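Local coordinates for protein diaminobutyrate-pyruvate transaminase and L-2,4-diaminobutyrate decarboxylase (Vibrio parahaemolyticus, PDB 2QMA) that probably works as a pyridoxal-phosphate-dependent decarboxylase of L-2,4-diaminobutyrate through the C-terminal domain crystallised here, the full-length protein also carrying an aminotransferase part, at residues Met240-Leu245 with Ile274-Phe279; Ser208-Phe213 with Val232-Asp237; Thr139-Lys144 with Lys373-Leu378. One frame throughout, in Å; residues are numbered along the deposited sequence.

Interaction 1 of 3, residues Met240-Leu245 with Ile274-Phe279; sequences MDITKL and IDDLDF
Met240 and Asp275 meet through a backbone-to-carboxylate hydrogen bond: Met240 N donates to Asp275 OD1 over 2.7 Å, at an N-H...O angle of 152°. The donor stands above the carboxylate plane, 41° out of it, and CB of the same residue, a selenomethionine here, lies against OD1 as well. One step further on, a water accepts from Asp276 N and donates to Met240 O, 2.8 Å from that oxygen, so both backbone polar groups of Met240 are tied to the other segment.

The apolar half centres on the Phe279 ring. Ile242 CD1 lies over one face, displaced toward the rim and 3.9 Å from the ring centroid, a CH-pi contact, while Ile242 CB lies 3.7 Å from Phe279 CD2. At the ring edge, Leu245 CD2 sits 4.0 Å from Phe279 CE2.

Two local motifs shape the segments. With Asp276 CG anti to the backbone N (chi1 -175°), Asp276 OD1 caps the helix by accepting from Phe279 N at 3.1 Å, the donor standing well above the carboxylate plane. In the other segment, Asp241 OD1 takes Thr243 N in an Asx turn and also Thr243 OG1, just before Lys244 occupies the N-cap position of its own helix. Asp275 OD2 has a second partner, Thr265 N.

Helices 245-254 and 277-287 are thus joined at their starts, at the border of the large mixed sheet: Met240 packs on Ile280 of the latter helix and Ser208 of strand 203-208, Leu245 on Met283 and Val206 of the same two elements.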
loop_
_atom_site.group_PDB
_atom_site.type_symbol
_atom_site.label_atom_id
_atom_site.label_comp_id
_atom_site.label_asym_id
_atom_site.label_seq_id
_atom_site.Cartn_x
_atom_site.Cartn_y
_atom_site.Cartn_z
HETATM N N MSE A 240 -2.580 -5.671 -29.185
HETATM C CA MSE A 240 -2.323 -7.101 -29.406
HETATM C C MSE A 240 -2.729 -7.465 -30.851
HETATM O O MSE A 240 -3.824 -7.068 -31.312
HETATM C CB MSE A 240 -3.175 -7.944 -28.434
HETATM C CG MSE A 240 -2.766 -9.410 -28.445
HETATM SE SE MSE A 240 -4.000 -10.483 -27.421
HETATM C CE MSE A 240 -3.443 -10.062 -25.642
ATOM N N ASP A 241 -1.864 -8.203 -31.573
ATOM C CA ASP A 241 -2.265 -8.718 -32.909
ATOM C C ASP A 241 -3.249 -9.891 -32.804
ATOM O O ASP A 241 -2.825 -11.048 -32.607
ATOM C CB ASP A 241 -1.045 -9.114 -33.797
ATOM C CG ASP A 241 -1.447 -9.380 -35.265
ATOM O OD1 ASP A 241 -2.654 -9.525 -35.566
ATOM O OD2 ASP A 241 -0.546 -9.435 -36.121
ATOM N N ILE A 242 -4.555 -9.647 -32.994
ATOM C CA ILE A 242 -5.551 -10.746 -32.828
ATOM C C ILE A 242 -5.610 -11.712 -34.029
ATOM O O ILE A 242 -6.254 -12.742 -33.945
ATOM C CB ILE A 242 -6.990 -10.217 -32.460
ATOM C CG1 ILE A 242 -7.673 -9.553 -33.691
ATOM C CG2 ILE A 242 -6.877 -9.260 -31.268
ATOM C CD1 ILE A 242 -9.209 -9.231 -33.556
ATOM N N THR A 243 -4.878 -11.379 -35.102
ATOM C CA THR A 243 -4.745 -12.198 -36.318
ATOM C C THR A 243 -4.392 -13.645 -36.056
ATOM O O THR A 243 -4.984 -14.525 -36.630
ATOM C CB THR A 243 -3.666 -11.623 -37.316
ATOM O OG1 THR A 243 -3.981 -10.263 -37.614
ATOM C CG2 THR A 243 -3.709 -12.375 -38.595
ATOM N N LYS A 244 -3.417 -13.905 -35.206
ATOM C CA LYS A 244 -3.064 -15.315 -34.943
ATOM C C LYS A 244 -3.363 -15.788 -33.512
ATOM O O LYS A 244 -2.811 -16.787 -33.061
ATOM C CB LYS A 244 -1.587 -15.566 -35.321
ATOM C CG LYS A 244 -1.217 -15.080 -36.726
ATOM C CD LYS A 244 -2.103 -15.716 -37.822
ATOM C CE LYS A 244 -1.587 -15.428 -39.230
ATOM N NZ LYS A 244 -2.398 -16.167 -40.239
ATOM N N LEU A 245 -4.242 -15.082 -32.806
ATOM C CA LEU A 245 -4.388 -15.300 -31.408
ATOM C C LEU A 245 -5.066 -16.650 -31.267
ATOM O O LEU A 245 -4.608 -17.489 -30.489
ATOM C CB LEU A 245 -5.188 -14.164 -30.750
ATOM C CG LEU A 245 -5.739 -14.391 -29.325
ATOM C CD1 LEU A 245 -4.588 -14.757 -28.320
ATOM C CD2 LEU A 245 -6.555 -13.187 -28.825
ATOM N N ILE A 274 -5.167 0.349 -26.769
ATOM C CA ILE A 274 -6.229 -0.411 -26.106
ATOM C C ILE A 274 -6.511 -1.667 -26.941
ATOM O O ILE A 274 -6.988 -1.582 -28.086
ATOM C CB ILE A 274 -7.502 0.457 -25.818
ATOM C CG1 ILE A 274 -7.109 1.718 -25.030
ATOM C CG2 ILE A 274 -8.550 -0.404 -25.027
ATOM C CD1 ILE A 274 -8.317 2.675 -24.668
ATOM N N ASP A 275 -6.143 -2.826 -26.389
ATOM C CA ASP A 275 -6.412 -4.108 -27.034
ATOM C C ASP A 275 -7.908 -4.220 -27.382
ATOM O O ASP A 275 -8.763 -3.505 -26.820
ATOM C CB ASP A 275 -5.989 -5.291 -26.139
ATOM C CG ASP A 275 -4.472 -5.380 -25.942
ATOM O OD1 ASP A 275 -3.678 -4.918 -26.804
ATOM O OD2 ASP A 275 -4.070 -5.899 -24.896
ATOM N N ASP A 276 -8.204 -5.059 -28.366
ATOM C CA ASP A 276 -9.552 -5.414 -28.688
ATOM C C ASP A 276 -10.127 -6.361 -27.593
ATOM O O ASP A 276 -10.078 -7.616 -27.698
ATOM C CB ASP A 276 -9.589 -6.093 -30.076
ATOM C CG ASP A 276 -11.008 -6.378 -30.538
ATOM O OD1 ASP A 276 -11.935 -6.325 -29.697
ATOM O OD2 ASP A 276 -11.177 -6.713 -31.742
ATOM N N LEU A 277 -10.631 -5.734 -26.533
ATOM C CA LEU A 277 -11.078 -6.422 -25.340
ATOM C C LEU A 277 -12.269 -7.335 -25.646
ATOM O O LEU A 277 -12.409 -8.382 -25.062
ATOM C CB LEU A 277 -11.466 -5.388 -24.281
ATOM C CG LEU A 277 -10.389 -4.480 -23.688
ATOM C CD1 LEU A 277 -10.965 -3.683 -22.420
ATOM C CD2 LEU A 277 -9.092 -5.279 -23.385
ATOM N N ASP A 278 -13.140 -6.920 -26.560
ATOM C CA ASP A 278 -14.278 -7.766 -26.928
ATOM C C ASP A 278 -13.867 -9.069 -27.599
ATOM O O ASP A 278 -14.387 -10.124 -27.306
ATOM C CB ASP A 278 -15.240 -6.974 -27.820
ATOM C CG ASP A 278 -16.647 -7.479 -27.708
ATOM O OD1 ASP A 278 -17.170 -7.588 -26.586
ATOM O OD2 ASP A 278 -17.241 -7.751 -28.742
ATOM N N PHE A 279 -12.923 -9.001 -28.519
ATOM C CA PHE A 279 -12.415 -10.256 -29.134
ATOM C C PHE A 279 -11.646 -11.141 -28.146
ATOM O O PHE A 279 -11.766 -12.375 -28.178
ATOM C CB PHE A 279 -11.511 -9.959 -30.335
ATOM C CG PHE A 279 -11.101 -11.180 -31.070
ATOM C CD1 PHE A 279 -11.947 -11.746 -32.014
ATOM C CD2 PHE A 279 -9.875 -11.790 -30.808
ATOM C CE1 PHE A 279 -11.559 -12.912 -32.714
ATOM C CE2 PHE A 279 -9.486 -12.917 -31.485
ATOM C CZ PHE A 279 -10.335 -13.489 -32.462
HETATM O O HOH W 1 -6.065 -5.886 -30.049
#

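Interaction 2 of 3, residues Ser208-Phe213 with Val232-Asp237; sequences SKKSHF and VDANAD
Ser208 and Val232 pair as a parallel beta bridge where strands 203-208 and 229-232 end, the latter outermost in the mixed sheet within this chain; their CA atoms are 4.7 Å apart. This is the close-packed part. Val232 O accepts from Lys209 N at 3.1 Å, with an N-H...O angle of 144°, and also receives a CA-H...O contact from Ser208 CA at 3.4 Å. Lys209 CG lies 3.3 Å from Val232 O; its position anti to the carbonyl carbon (chi1 -55°) keeps it beside the backbone N that makes the bond.

Past the bridge the chains part and side chains meet more loosely. Lys210 CG touches Ala234 CB at 3.9 Å, and the aliphatic part of Lys209 passes Asp233 with CG 4.1 Å from Asp233 CA. Lys209 and Asp233 are both exposed; their charged ends, Lys209 NZ and Asp233 OD1, stay 5.8 Å apart without contact.

Ser208 opens a type I turn, closed by Ser211 N to Ser208 O and braced by both serine hydroxyls: Ser208 OG accepts from Lys210 N, an ST turn, and Ser211 OG from Ser208 N. The one hydrogen bond between the segments is backbone to backbone, with aliphatic contacts beside it; the opposite charges outside could add at most a mild, solvent-screened attraction.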
loop_
_atom_site.group_PDB
_atom_site.type_symbol
_atom_site.label_atom_id
_atom_site.label_comp_id
_atom_site.label_asym_id
_atom_site.label_seq_id
_atom_site.Cartn_x
_atom_site.Cartn_y
_atom_site.Cartn_z
ATOM N N SER A 208 0.154 -9.684 -24.625
ATOM C CA SER A 208 0.815 -9.127 -25.804
ATOM C C SER A 208 2.237 -8.774 -25.414
ATOM O O SER A 208 2.568 -8.683 -24.228
ATOM C CB SER A 208 0.063 -7.937 -26.369
ATOM O OG SER A 208 0.409 -6.736 -25.729
ATOM N N LYS A 209 3.089 -8.578 -26.415
ATOM C CA LYS A 209 4.432 -8.063 -26.184
ATOM C C LYS A 209 4.464 -6.682 -25.509
ATOM O O LYS A 209 5.486 -6.296 -24.918
ATOM C CB LYS A 209 5.225 -8.076 -27.499
ATOM C CG LYS A 209 5.250 -9.480 -28.150
ATOM C CD LYS A 209 6.630 -9.864 -28.656
ATOM C CE LYS A 209 7.442 -10.526 -27.525
ATOM N NZ LYS A 209 8.798 -11.022 -27.988
ATOM N N LYS A 210 3.360 -5.937 -25.595
ATOM C CA LYS A 210 3.301 -4.614 -24.972
ATOM C C LYS A 210 2.548 -4.570 -23.615
ATOM O O LYS A 210 2.278 -3.465 -23.110
ATOM C CB LYS A 210 2.737 -3.549 -25.958
ATOM C CG LYS A 210 3.569 -3.275 -27.199
ATOM C CD LYS A 210 4.829 -2.444 -26.897
ATOM C CE LYS A 210 5.596 -2.073 -28.149
ATOM N NZ LYS A 210 7.048 -1.852 -27.825
ATOM N N SER A 211 2.210 -5.737 -23.031
ATOM C CA SER A 211 1.494 -5.770 -21.754
ATOM C C SER A 211 2.478 -5.303 -20.685
ATOM O O SER A 211 3.688 -5.344 -20.912
ATOM C CB SER A 211 0.999 -7.186 -21.404
ATOM O OG SER A 211 -0.040 -7.634 -22.253
ATOM N N HIS A 212 1.961 -4.862 -19.533
ATOM C CA HIS A 212 2.828 -4.449 -18.417
ATOM C C HIS A 212 3.613 -5.631 -17.826
ATOM O O HIS A 212 3.089 -6.729 -17.711
ATOM C CB HIS A 212 2.048 -3.685 -17.337
ATOM C CG HIS A 212 2.934 -2.871 -16.449
ATOM N ND1 HIS A 212 3.275 -3.267 -15.175
ATOM C CD2 HIS A 212 3.596 -1.709 -16.675
ATOM C CE1 HIS A 212 4.084 -2.366 -14.638
ATOM N NE2 HIS A 212 4.308 -1.420 -15.534
ATOM N N PHE A 213 4.883 -5.395 -17.490
ATOM C CA PHE A 213 5.752 -6.497 -17.075
ATOM C C PHE A 213 5.343 -7.069 -15.724
ATOM O O PHE A 213 5.899 -8.070 -15.290
ATOM C CB PHE A 213 7.245 -6.109 -17.090
ATOM C CG PHE A 213 8.174 -7.304 -17.187
ATOM C CD1 PHE A 213 8.569 -7.796 -18.432
ATOM C CD2 PHE A 213 8.624 -7.962 -16.031
ATOM C CE1 PHE A 213 9.411 -8.906 -18.526
ATOM C CE2 PHE A 213 9.464 -9.070 -16.113
ATOM C CZ PHE A 213 9.860 -9.545 -17.361
ATOM N N VAL A 232 1.938 -12.775 -27.372
ATOM C CA VAL A 232 1.419 -12.696 -28.731
ATOM C C VAL A 232 1.961 -11.409 -29.342
ATOM O O VAL A 232 2.073 -10.391 -28.654
ATOM C CB VAL A 232 -0.140 -12.663 -28.724
ATOM C CG1 VAL A 232 -0.711 -12.651 -30.142
ATOM C CG2 VAL A 232 -0.688 -13.867 -27.942
ATOM N N ASP A 233 2.255 -11.430 -30.642
ATOM C CA ASP A 233 2.764 -10.245 -31.317
ATOM C C ASP A 233 1.818 -9.072 -31.142
ATOM O O ASP A 233 0.598 -9.262 -31.048
ATOM C CB ASP A 233 2.922 -10.527 -32.807
ATOM C CG ASP A 233 4.049 -11.506 -33.101
ATOM O OD1 ASP A 233 4.891 -11.725 -32.202
ATOM O OD2 ASP A 233 4.088 -12.052 -34.229
ATOM N N ALA A 234 2.400 -7.881 -31.049
ATOM C CA ALA A 234 1.684 -6.629 -31.047
ATOM C C ALA A 234 1.716 -5.982 -32.449
ATOM O O ALA A 234 2.689 -6.121 -33.220
ATOM C CB ALA A 234 2.253 -5.677 -29.994
ATOM N N ASN A 235 0.634 -5.308 -32.781
ATOM C CA ASN A 235 0.620 -4.454 -33.937
ATOM C C ASN A 235 1.590 -3.294 -33.706
ATOM O O ASN A 235 2.052 -3.078 -32.577
ATOM C CB ASN A 235 -0.797 -3.966 -34.151
ATOM C CG ASN A 235 -1.741 -5.101 -34.433
ATOM O OD1 ASN A 235 -1.556 -5.824 -35.398
ATOM N ND2 ASN A 235 -2.747 -5.271 -33.598
ATOM N N ALA A 236 1.914 -2.572 -34.781
ATOM C CA ALA A 236 2.771 -1.385 -34.699
ATOM C C ALA A 236 2.174 -0.306 -33.774
ATOM O O ALA A 236 2.911 0.326 -33.032
ATOM C CB ALA A 236 3.049 -0.819 -36.093
ATOM N N ASP A 237 0.847 -0.134 -33.782
ATOM C CA ASP A 237 0.204 0.823 -32.873
ATOM C C ASP A 237 0.207 0.399 -31.380
ATOM O O ASP A 237 -0.302 1.136 -30.526
ATOM C CB ASP A 237 -1.213 1.200 -33.357
ATOM C CG ASP A 237 -2.263 0.129 -33.032
ATOM O OD1 ASP A 237 -1.900 -0.947 -32.503
ATOM O OD2 ASP A 237 -3.457 0.386 -33.313
#

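Interaction 3 of 3, residues Thr139-Lys144 with Lys373-Leu378; sequences TYVEQK and KRFDAL. With EDO (1,2-ethanediol), chain C.
Glu142 and Lys373 reach toward each other tip to tip in a salt bridge. Lys373 NZ donates to Glu142 OE1 over 3.0 Å on the syn lone pair, and a weak second bond goes to OE2. The glutamate chain is extended to get there, its CG anti to the backbone N (chi1 -175°), whereas the lysine bends at chi3 and chi4. A water adds another link: it donates to Glu142 OE1 at 2.7 Å and accepts from Ala377 N at 3.0 Å. Phe163 N binds Glu142 OE2, so both carboxylate oxygens have partners besides the lysine.

Beneath the polar tips, Ala377 CB presses on Glu142 CA at 3.7 Å and lies close to Glu142 CB and CG. Val141 crosses Phe375 at about a right angle, Val141 CG1 meeting the ring edge in plane, 3.5 Å from Phe375 CE1, while CB of Leu378 covers one ring face over its centre.

Further out, Arg374 gives NH2 to Asp376 OD1 in the guanidinium plane, a 3.0 Å salt bridge. Arg374 also pairs with Glu119 of its own chain and Glu119 of the second subunit, while Val91 of that subunit packs on both Val141 and Phe375. Away from the Glu142-Lys373 pair, Lys144 NZ donates to both hydroxyl oxygens of a 1,2-ethanediol, probably from the crystallisation liquor, 2.7 Å from its O2. The contact therefore joins helix 136-152 to the chain leading into helix 377-386, beside the dimer interface.

With Glu142 buried, the lysine, the water and a backbone N-H together would be expected to stabilise its carboxylate as the anion.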
loop_
_atom_site.group_PDB
_atom_site.type_symbol
_atom_site.label_atom_id
_atom_site.label_comp_id
_atom_site.label_asym_id
_atom_site.label_seq_id
_atom_site.Cartn_x
_atom_site.Cartn_y
_atom_site.Cartn_z
ATOM N N THR A 139 -15.439 1.463 6.160
ATOM C CA THR A 139 -15.803 0.203 5.482
ATOM C C THR A 139 -16.934 0.443 4.503
ATOM O O THR A 139 -16.896 -0.044 3.379
ATOM C CB THR A 139 -16.179 -0.867 6.492
ATOM O OG1 THR A 139 -14.975 -1.261 7.176
ATOM C CG2 THR A 139 -16.791 -2.066 5.779
ATOM N N TYR A 140 -17.934 1.215 4.933
ATOM C CA TYR A 140 -19.091 1.447 4.088
ATOM C C TYR A 140 -18.748 2.401 2.941
ATOM O O TYR A 140 -19.251 2.218 1.838
ATOM C CB TYR A 140 -20.237 1.994 4.918
ATOM C CG TYR A 140 -20.761 1.075 5.983
ATOM C CD1 TYR A 140 -21.092 -0.253 5.706
ATOM C CD2 TYR A 140 -20.978 1.553 7.277
ATOM C CE1 TYR A 140 -21.610 -1.074 6.705
ATOM C CE2 TYR A 140 -21.510 0.736 8.266
ATOM C CZ TYR A 140 -21.804 -0.555 7.984
ATOM O OH TYR A 140 -22.319 -1.347 8.993
ATOM N N VAL A 141 -17.883 3.393 3.204
ATOM C CA VAL A 141 -17.380 4.293 2.147
ATOM C C VAL A 141 -16.712 3.480 1.041
ATOM O O VAL A 141 -17.068 3.636 -0.123
ATOM C CB VAL A 141 -16.421 5.383 2.682
ATOM C CG1 VAL A 141 -15.685 6.133 1.549
ATOM C CG2 VAL A 141 -17.220 6.399 3.610
ATOM N N GLU A 142 -15.747 2.629 1.415
ATOM C CA GLU A 142 -15.089 1.737 0.446
ATOM C C GLU A 142 -16.124 0.898 -0.351
ATOM O O GLU A 142 -16.059 0.847 -1.602
ATOM C CB GLU A 142 -14.043 0.814 1.099
ATOM C CG GLU A 142 -13.325 0.032 -0.005
ATOM C CD GLU A 142 -12.091 -0.719 0.391
ATOM O OE1 GLU A 142 -11.224 -0.172 1.113
ATOM O OE2 GLU A 142 -11.970 -1.862 -0.116
ATOM N N GLN A 143 -17.065 0.232 0.340
ATOM C CA GLN A 143 -18.038 -0.579 -0.393
ATOM C C GLN A 143 -18.910 0.257 -1.368
ATOM O O GLN A 143 -19.205 -0.168 -2.478
ATOM C CB GLN A 143 -18.922 -1.397 0.544
ATOM C CG GLN A 143 -19.746 -2.462 -0.229
ATOM C CD GLN A 143 -18.879 -3.584 -0.846
ATOM O OE1 GLN A 143 -18.097 -4.225 -0.157
ATOM N NE2 GLN A 143 -19.032 -3.812 -2.152
ATOM N N LYS A 144 -19.315 1.432 -0.929
ATOM C CA LYS A 144 -20.091 2.384 -1.739
ATOM C C LYS A 144 -19.335 2.704 -3.051
ATOM O O LYS A 144 -19.924 2.672 -4.140
ATOM C CB LYS A 144 -20.320 3.675 -0.917
ATOM C CG LYS A 144 -20.862 4.899 -1.671
ATOM C CD LYS A 144 -22.164 4.647 -2.445
ATOM C CE LYS A 144 -22.807 5.994 -2.828
ATOM N NZ LYS A 144 -23.981 5.862 -3.788
ATOM N N LYS A 373 -4.809 -2.079 6.094
ATOM C CA LYS A 373 -4.802 -1.294 4.861
ATOM C C LYS A 373 -5.473 0.071 5.061
ATOM O O LYS A 373 -6.324 0.239 5.953
ATOM C CB LYS A 373 -5.118 -2.069 3.570
ATOM C CG LYS A 373 -6.598 -2.204 3.072
ATOM C CD LYS A 373 -6.643 -2.372 1.578
ATOM C CE LYS A 373 -7.912 -1.681 0.949
ATOM N NZ LYS A 373 -9.204 -2.413 1.153
ATOM N N ARG A 374 -4.992 1.042 4.293
ATOM C CA ARG A 374 -5.378 2.422 4.518
ATOM C C ARG A 374 -6.649 2.789 3.746
ATOM O O ARG A 374 -7.069 2.113 2.795
ATOM C CB ARG A 374 -4.211 3.431 4.339
ATOM C CG ARG A 374 -4.008 3.969 2.998
ATOM C CD ARG A 374 -2.633 4.584 2.744
ATOM N NE ARG A 374 -2.331 5.790 3.533
ATOM C CZ ARG A 374 -2.709 7.036 3.208
ATOM N NH1 ARG A 374 -2.367 8.064 4.004
ATOM N NH2 ARG A 374 -3.401 7.271 2.100
ATOM N N PHE A 375 -7.273 3.859 4.227
ATOM C CA PHE A 375 -8.583 4.309 3.754
ATOM C C PHE A 375 -8.440 5.119 2.439
ATOM O O PHE A 375 -8.925 6.253 2.326
ATOM C CB PHE A 375 -9.227 5.114 4.927
ATOM C CG PHE A 375 -10.672 5.575 4.686
ATOM C CD1 PHE A 375 -11.452 5.068 3.642
ATOM C CD2 PHE A 375 -11.245 6.499 5.561
ATOM C CE1 PHE A 375 -12.779 5.500 3.451
ATOM C CE2 PHE A 375 -12.579 6.938 5.376
ATOM C CZ PHE A 375 -13.334 6.428 4.318
ATOM N N ASP A 376 -7.792 4.538 1.436
ATOM C CA ASP A 376 -7.642 5.236 0.162
ATOM C C ASP A 376 -8.979 5.566 -0.593
ATOM O O ASP A 376 -9.049 6.490 -1.428
ATOM C CB ASP A 376 -6.702 4.447 -0.773
ATOM C CG ASP A 376 -5.274 4.425 -0.272
ATOM O OD1 ASP A 376 -4.820 5.497 0.154
ATOM O OD2 ASP A 376 -4.625 3.335 -0.284
ATOM N N ALA A 377 -10.011 4.790 -0.315
ATOM C CA ALA A 377 -11.277 4.909 -1.055
ATOM C C ALA A 377 -11.895 6.279 -0.759
ATOM O O ALA A 377 -12.755 6.754 -1.520
ATOM C CB ALA A 377 -12.223 3.794 -0.667
ATOM N N LEU A 378 -11.435 6.927 0.318
ATOM C CA LEU A 378 -12.000 8.251 0.707
ATOM C C LEU A 378 -11.694 9.251 -0.392
ATOM O O LEU A 378 -12.545 10.066 -0.742
ATOM C CB LEU A 378 -11.531 8.749 2.093
ATOM C CG LEU A 378 -12.101 10.129 2.549
ATOM C CD1 LEU A 378 -13.609 10.072 2.814
ATOM C CD2 LEU A 378 -11.383 10.730 3.807
HETATM C C1 EDO C . -24.664 2.515 -5.195
HETATM O O1 EDO C . -24.685 3.027 -3.837
HETATM C C2 EDO C . -23.476 3.003 -6.020
HETATM O O2 EDO C . -23.413 4.429 -6.049
HETATM O O HOH W 2 -9.959 2.181 1.137
#

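In the fold
All three contacts belong to the pyridoxal-dependent decarboxylase domain. Interactions 1 and 2 are neighbours, their centres about 10 Å apart, and they follow one another along the chain: interaction 2 closes before interaction 1 opens. They share the loop from strand 229-232, at one border of the seven-stranded mixed sheet, to helix 245-254; Asp241 N probably bonds to Asp233 O between them. Interaction 3 encloses both in sequence, yet its centre lies about 35 Å from that of interaction 1 and 34 Å from that of interaction 2, beside strand 160-164 at the other border. The sheet thus spans the distance between a partly buried loop cluster at one border and a buried junction beside the second subunit at the other.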